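Local atomic coordinates of myosin-I heavy chain (Dictyostelium discoideum, PDB entry 5EJY), a protein that works as an actin-based motor with ATPase activity in the early steps of phagocytosis and in adhesion, here represented by a MyTH4-FERM unit of its tail. Residues S64-V76 against D120-T132. Residues are numbered along the deposited sequence; the frame is centred on the assembly and turned at random.
Sequences SKVLHYMNSNPLV and DLNIRVWELIHFT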
# COMPACT_ATOMS: atom_id res chain seq x y z
N SER A 64 -23.55 -22.06 -5.24
CA SER A 64 -23.96 -22.37 -3.87
C SER A 64 -23.51 -21.30 -2.87
O SER A 64 -24.25 -20.96 -1.95
CB SER A 64 -23.46 -23.75 -3.44
OG SER A 64 -23.91 -24.74 -4.35
N LYS A 65 -22.30 -20.77 -3.05
CA LYS A 65 -21.82 -19.69 -2.18
C LYS A 65 -22.63 -18.40 -2.37
O LYS A 65 -22.91 -17.70 -1.40
CB LYS A 65 -20.33 -19.40 -2.40
CG LYS A 65 -19.40 -20.59 -2.24
CD LYS A 65 -19.47 -21.21 -0.85
CE LYS A 65 -18.39 -22.29 -0.71
NZ LYS A 65 -18.62 -23.17 0.47
N VAL A 66 -22.97 -18.09 -3.61
CA VAL A 66 -23.86 -16.96 -3.90
C VAL A 66 -25.19 -17.12 -3.16
O VAL A 66 -25.62 -16.22 -2.43
CB VAL A 66 -24.12 -16.83 -5.43
CG1 VAL A 66 -25.19 -15.75 -5.70
CG2 VAL A 66 -22.82 -16.51 -6.19
N LEU A 67 -25.83 -18.26 -3.33
CA LEU A 67 -27.09 -18.53 -2.64
C LEU A 67 -26.91 -18.37 -1.13
O LEU A 67 -27.75 -17.78 -0.45
CB LEU A 67 -27.59 -19.94 -2.95
CG LEU A 67 -28.08 -20.13 -4.39
CD1 LEU A 67 -28.46 -21.59 -4.64
CD2 LEU A 67 -29.25 -19.21 -4.65
N HIS A 68 -25.81 -18.92 -0.61
CA HIS A 68 -25.54 -18.84 0.82
C HIS A 68 -25.44 -17.39 1.32
O HIS A 68 -25.98 -17.06 2.37
CB HIS A 68 -24.27 -19.60 1.18
CG HIS A 68 -24.06 -19.74 2.65
ND1 HIS A 68 -23.36 -18.82 3.39
CD2 HIS A 68 -24.46 -20.70 3.52
CE1 HIS A 68 -23.33 -19.20 4.66
NE2 HIS A 68 -24.00 -20.34 4.76
N TYR A 69 -24.75 -16.54 0.56
CA TYR A 69 -24.61 -15.14 0.97
C TYR A 69 -25.94 -14.42 0.86
O TYR A 69 -26.30 -13.63 1.73
CB TYR A 69 -23.55 -14.41 0.13
CG TYR A 69 -23.38 -12.95 0.53
CD1 TYR A 69 -24.07 -11.95 -0.14
CD2 TYR A 69 -22.54 -12.59 1.57
CE1 TYR A 69 -23.92 -10.61 0.22
CE2 TYR A 69 -22.40 -11.26 1.94
CZ TYR A 69 -23.08 -10.28 1.27
OH TYR A 69 -22.92 -8.97 1.64
N MET A 70 -26.67 -14.69 -0.22
CA MET A 70 -27.97 -14.07 -0.43
C MET A 70 -28.95 -14.38 0.69
O MET A 70 -29.74 -13.53 1.09
CB MET A 70 -28.56 -14.53 -1.76
CG MET A 70 -27.85 -13.97 -2.96
SD MET A 70 -28.51 -14.63 -4.48
CE MET A 70 -30.26 -14.20 -4.32
N ASN A 71 -28.87 -15.60 1.21
CA ASN A 71 -29.82 -16.11 2.19
C ASN A 71 -29.38 -15.91 3.63
O ASN A 71 -30.11 -16.27 4.55
CB ASN A 71 -30.05 -17.61 1.94
CG ASN A 71 -30.82 -17.87 0.66
OD1 ASN A 71 -31.59 -17.03 0.21
ND2 ASN A 71 -30.61 -19.05 0.07
N SER A 72 -28.19 -15.35 3.84
CA SER A 72 -27.62 -15.31 5.18
C SER A 72 -28.22 -14.21 6.04
O SER A 72 -28.65 -13.17 5.54
CB SER A 72 -26.08 -15.21 5.14
OG SER A 72 -25.67 -13.96 4.62
N ASN A 73 -28.26 -14.46 7.35
CA ASN A 73 -28.84 -13.52 8.31
C ASN A 73 -27.96 -12.30 8.53
O ASN A 73 -26.77 -12.43 8.81
CB ASN A 73 -29.12 -14.24 9.64
CG ASN A 73 -29.55 -13.28 10.74
OD1 ASN A 73 -30.23 -12.28 10.48
ND2 ASN A 73 -29.16 -13.58 11.97
N PRO A 74 -28.54 -11.10 8.40
CA PRO A 74 -27.85 -9.83 8.63
C PRO A 74 -27.13 -9.78 9.98
O PRO A 74 -26.24 -8.96 10.17
CB PRO A 74 -28.99 -8.81 8.60
CG PRO A 74 -30.02 -9.43 7.72
CD PRO A 74 -29.94 -10.90 7.97
N LEU A 75 -27.53 -10.65 10.91
CA LEU A 75 -26.94 -10.66 12.24
C LEU A 75 -25.52 -11.24 12.24
O LEU A 75 -24.68 -10.84 13.05
N VAL A 76 -25.27 -12.18 11.34
CA VAL A 76 -23.95 -12.81 11.27
C VAL A 76 -22.89 -11.77 10.91
O VAL A 76 -21.77 -11.82 11.42
CB VAL A 76 -23.93 -13.96 10.25
CG1 VAL A 76 -22.67 -14.80 10.43
CG2 VAL A 76 -25.17 -14.81 10.38
N ASP A 120 -34.77 -7.73 -0.29
CA ASP A 120 -33.58 -7.98 0.52
C ASP A 120 -32.58 -8.90 -0.19
O ASP A 120 -31.38 -8.77 0.00
CB ASP A 120 -33.93 -8.59 1.88
CG ASP A 120 -34.45 -7.56 2.87
OD1 ASP A 120 -34.31 -6.34 2.61
OD2 ASP A 120 -34.98 -7.97 3.93
N LEU A 121 -33.08 -9.83 -0.99
CA LEU A 121 -32.20 -10.71 -1.74
C LEU A 121 -31.52 -9.95 -2.87
O LEU A 121 -30.32 -10.13 -3.10
CB LEU A 121 -32.97 -11.91 -2.29
CG LEU A 121 -33.59 -12.84 -1.25
CD1 LEU A 121 -34.22 -14.05 -1.92
CD2 LEU A 121 -32.56 -13.27 -0.22
N ASN A 122 -32.29 -9.12 -3.57
CA ASN A 122 -31.75 -8.31 -4.66
C ASN A 122 -30.62 -7.45 -4.11
O ASN A 122 -29.58 -7.28 -4.74
CB ASN A 122 -32.85 -7.43 -5.27
CG ASN A 122 -32.64 -7.15 -6.77
OD1 ASN A 122 -32.26 -8.04 -7.54
ND2 ASN A 122 -32.90 -5.91 -7.19
N ILE A 123 -30.82 -6.93 -2.90
CA ILE A 123 -29.81 -6.12 -2.23
C ILE A 123 -28.52 -6.91 -1.97
O ILE A 123 -27.42 -6.40 -2.19
CB ILE A 123 -30.36 -5.56 -0.91
CG1 ILE A 123 -31.39 -4.46 -1.21
CG2 ILE A 123 -29.25 -5.01 -0.05
CD1 ILE A 123 -31.96 -3.80 0.03
N ARG A 124 -28.66 -8.15 -1.50
CA ARG A 124 -27.51 -9.03 -1.29
C ARG A 124 -26.76 -9.32 -2.58
O ARG A 124 -25.52 -9.35 -2.59
CB ARG A 124 -27.95 -10.34 -0.64
CG ARG A 124 -28.27 -10.20 0.83
CD ARG A 124 -27.02 -9.83 1.61
NE ARG A 124 -27.30 -9.55 3.01
CZ ARG A 124 -27.65 -10.47 3.90
NH1 ARG A 124 -27.76 -11.74 3.52
NH2 ARG A 124 -27.90 -10.13 5.16
N VAL A 125 -27.49 -9.57 -3.67
CA VAL A 125 -26.83 -9.86 -4.94
C VAL A 125 -26.05 -8.63 -5.40
O VAL A 125 -24.95 -8.75 -5.91
CB VAL A 125 -27.79 -10.29 -6.07
CG1 VAL A 125 -27.00 -10.61 -7.34
CG2 VAL A 125 -28.61 -11.49 -5.65
N TRP A 126 -26.63 -7.44 -5.21
CA TRP A 126 -25.94 -6.23 -5.64
C TRP A 126 -24.70 -5.90 -4.79
O TRP A 126 -23.73 -5.32 -5.29
CB TRP A 126 -26.92 -5.05 -5.77
CG TRP A 126 -27.63 -5.07 -7.10
CD1 TRP A 126 -28.88 -5.57 -7.37
CD2 TRP A 126 -27.10 -4.63 -8.35
NE1 TRP A 126 -29.16 -5.45 -8.70
CE2 TRP A 126 -28.08 -4.87 -9.33
CE3 TRP A 126 -25.88 -4.05 -8.73
CZ2 TRP A 126 -27.89 -4.54 -10.67
CZ3 TRP A 126 -25.69 -3.72 -10.06
CH2 TRP A 126 -26.69 -3.97 -11.02
N GLU A 127 -24.73 -6.29 -3.52
CA GLU A 127 -23.53 -6.26 -2.69
C GLU A 127 -22.43 -7.17 -3.26
O GLU A 127 -21.27 -6.78 -3.31
CB GLU A 127 -23.84 -6.67 -1.26
CG GLU A 127 -24.65 -5.61 -0.47
CD GLU A 127 -25.18 -6.14 0.85
OE1 GLU A 127 -24.97 -7.33 1.14
OE2 GLU A 127 -25.82 -5.36 1.60
N LEU A 128 -22.82 -8.38 -3.67
CA LEU A 128 -21.91 -9.31 -4.34
C LEU A 128 -21.35 -8.73 -5.63
O LEU A 128 -20.17 -8.88 -5.91
CB LEU A 128 -22.61 -10.63 -4.65
CG LEU A 128 -22.97 -11.50 -3.45
CD1 LEU A 128 -23.74 -12.75 -3.90
CD2 LEU A 128 -21.69 -11.90 -2.69
N ILE A 129 -22.22 -8.11 -6.42
CA ILE A 129 -21.78 -7.47 -7.65
C ILE A 129 -20.70 -6.43 -7.33
O ILE A 129 -19.67 -6.35 -8.00
CB ILE A 129 -23.00 -6.84 -8.39
CG1 ILE A 129 -23.76 -7.92 -9.17
CG2 ILE A 129 -22.55 -5.77 -9.36
CD1 ILE A 129 -25.19 -7.46 -9.65
N HIS A 130 -20.94 -5.65 -6.29
CA HIS A 130 -20.03 -4.58 -5.90
C HIS A 130 -18.70 -5.16 -5.37
O HIS A 130 -17.63 -4.65 -5.71
CB HIS A 130 -20.72 -3.68 -4.87
CG HIS A 130 -19.99 -2.41 -4.58
ND1 HIS A 130 -20.36 -1.55 -3.57
CD2 HIS A 130 -18.90 -1.85 -5.16
CE1 HIS A 130 -19.53 -0.52 -3.53
NE2 HIS A 130 -18.64 -0.68 -4.49
N PHE A 131 -18.77 -6.22 -4.56
CA PHE A 131 -17.54 -6.89 -4.09
C PHE A 131 -16.73 -7.35 -5.29
O PHE A 131 -15.50 -7.24 -5.31
CB PHE A 131 -17.84 -8.15 -3.26
CG PHE A 131 -18.64 -7.90 -2.00
CD1 PHE A 131 -18.45 -6.75 -1.26
CD2 PHE A 131 -19.55 -8.85 -1.56
CE1 PHE A 131 -19.17 -6.53 -0.09
CE2 PHE A 131 -20.29 -8.64 -0.39
CZ PHE A 131 -20.11 -7.47 0.34
N THR A 132 -17.41 -7.90 -6.29
CA THR A 132 -16.74 -8.50 -7.43
C THR A 132 -16.10 -7.42 -8.29
O THR A 132 -14.95 -7.55 -8.68
CB THR A 132 -17.72 -9.38 -8.27
OG1 THR A 132 -18.32 -10.35 -7.42
CG2 THR A 132 -16.98 -10.10 -9.41
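The carbonyl oxygen of Tyr-69 is gripped twice at the C-terminal end of helix 53-70: Arg-124 NH1 reaches Tyr-69 O at 3.0 Å, nearly in line with the C=O bond, and Ser-72 OG donates to the same oxygen. Ser-72 O, close to the guanidinium plane, takes a straighter bond from Arg-124 NH1 (2.6 Å, N-H...O 162°) and a weak one from NH2. A bend at chi2 (-65°) turns the arginine tip to these carbonyls, while its CD packs on Tyr-69 CE1. The tyrosine sits as a knob among Arg-124, Glu-127, Leu-128 and Phe-131. Leu-128 CD2 lies over one ring face, Phe-131 points an edge at the tyrosine ring in an offset edge-to-face pair (planes at 81°), and the Tyr-69 hydroxyl OH donates to Glu-127 OE1 (2.7 Å) from above the carboxylate plane; a salt bridge from Lys-196 of helix 189-196 holds the other oxygen, OE2. Met-70 is the next knob, its SD 3.4 Å from Val-125 CG2. Within the helical MyTH4 domain, Arg-124 thus ties helix 119-133 to the end of helix 53-70: its cation probably complements the partial negative charge there, while its bonds to Tyr-69 O and Ser-72 O brace the turn that follows.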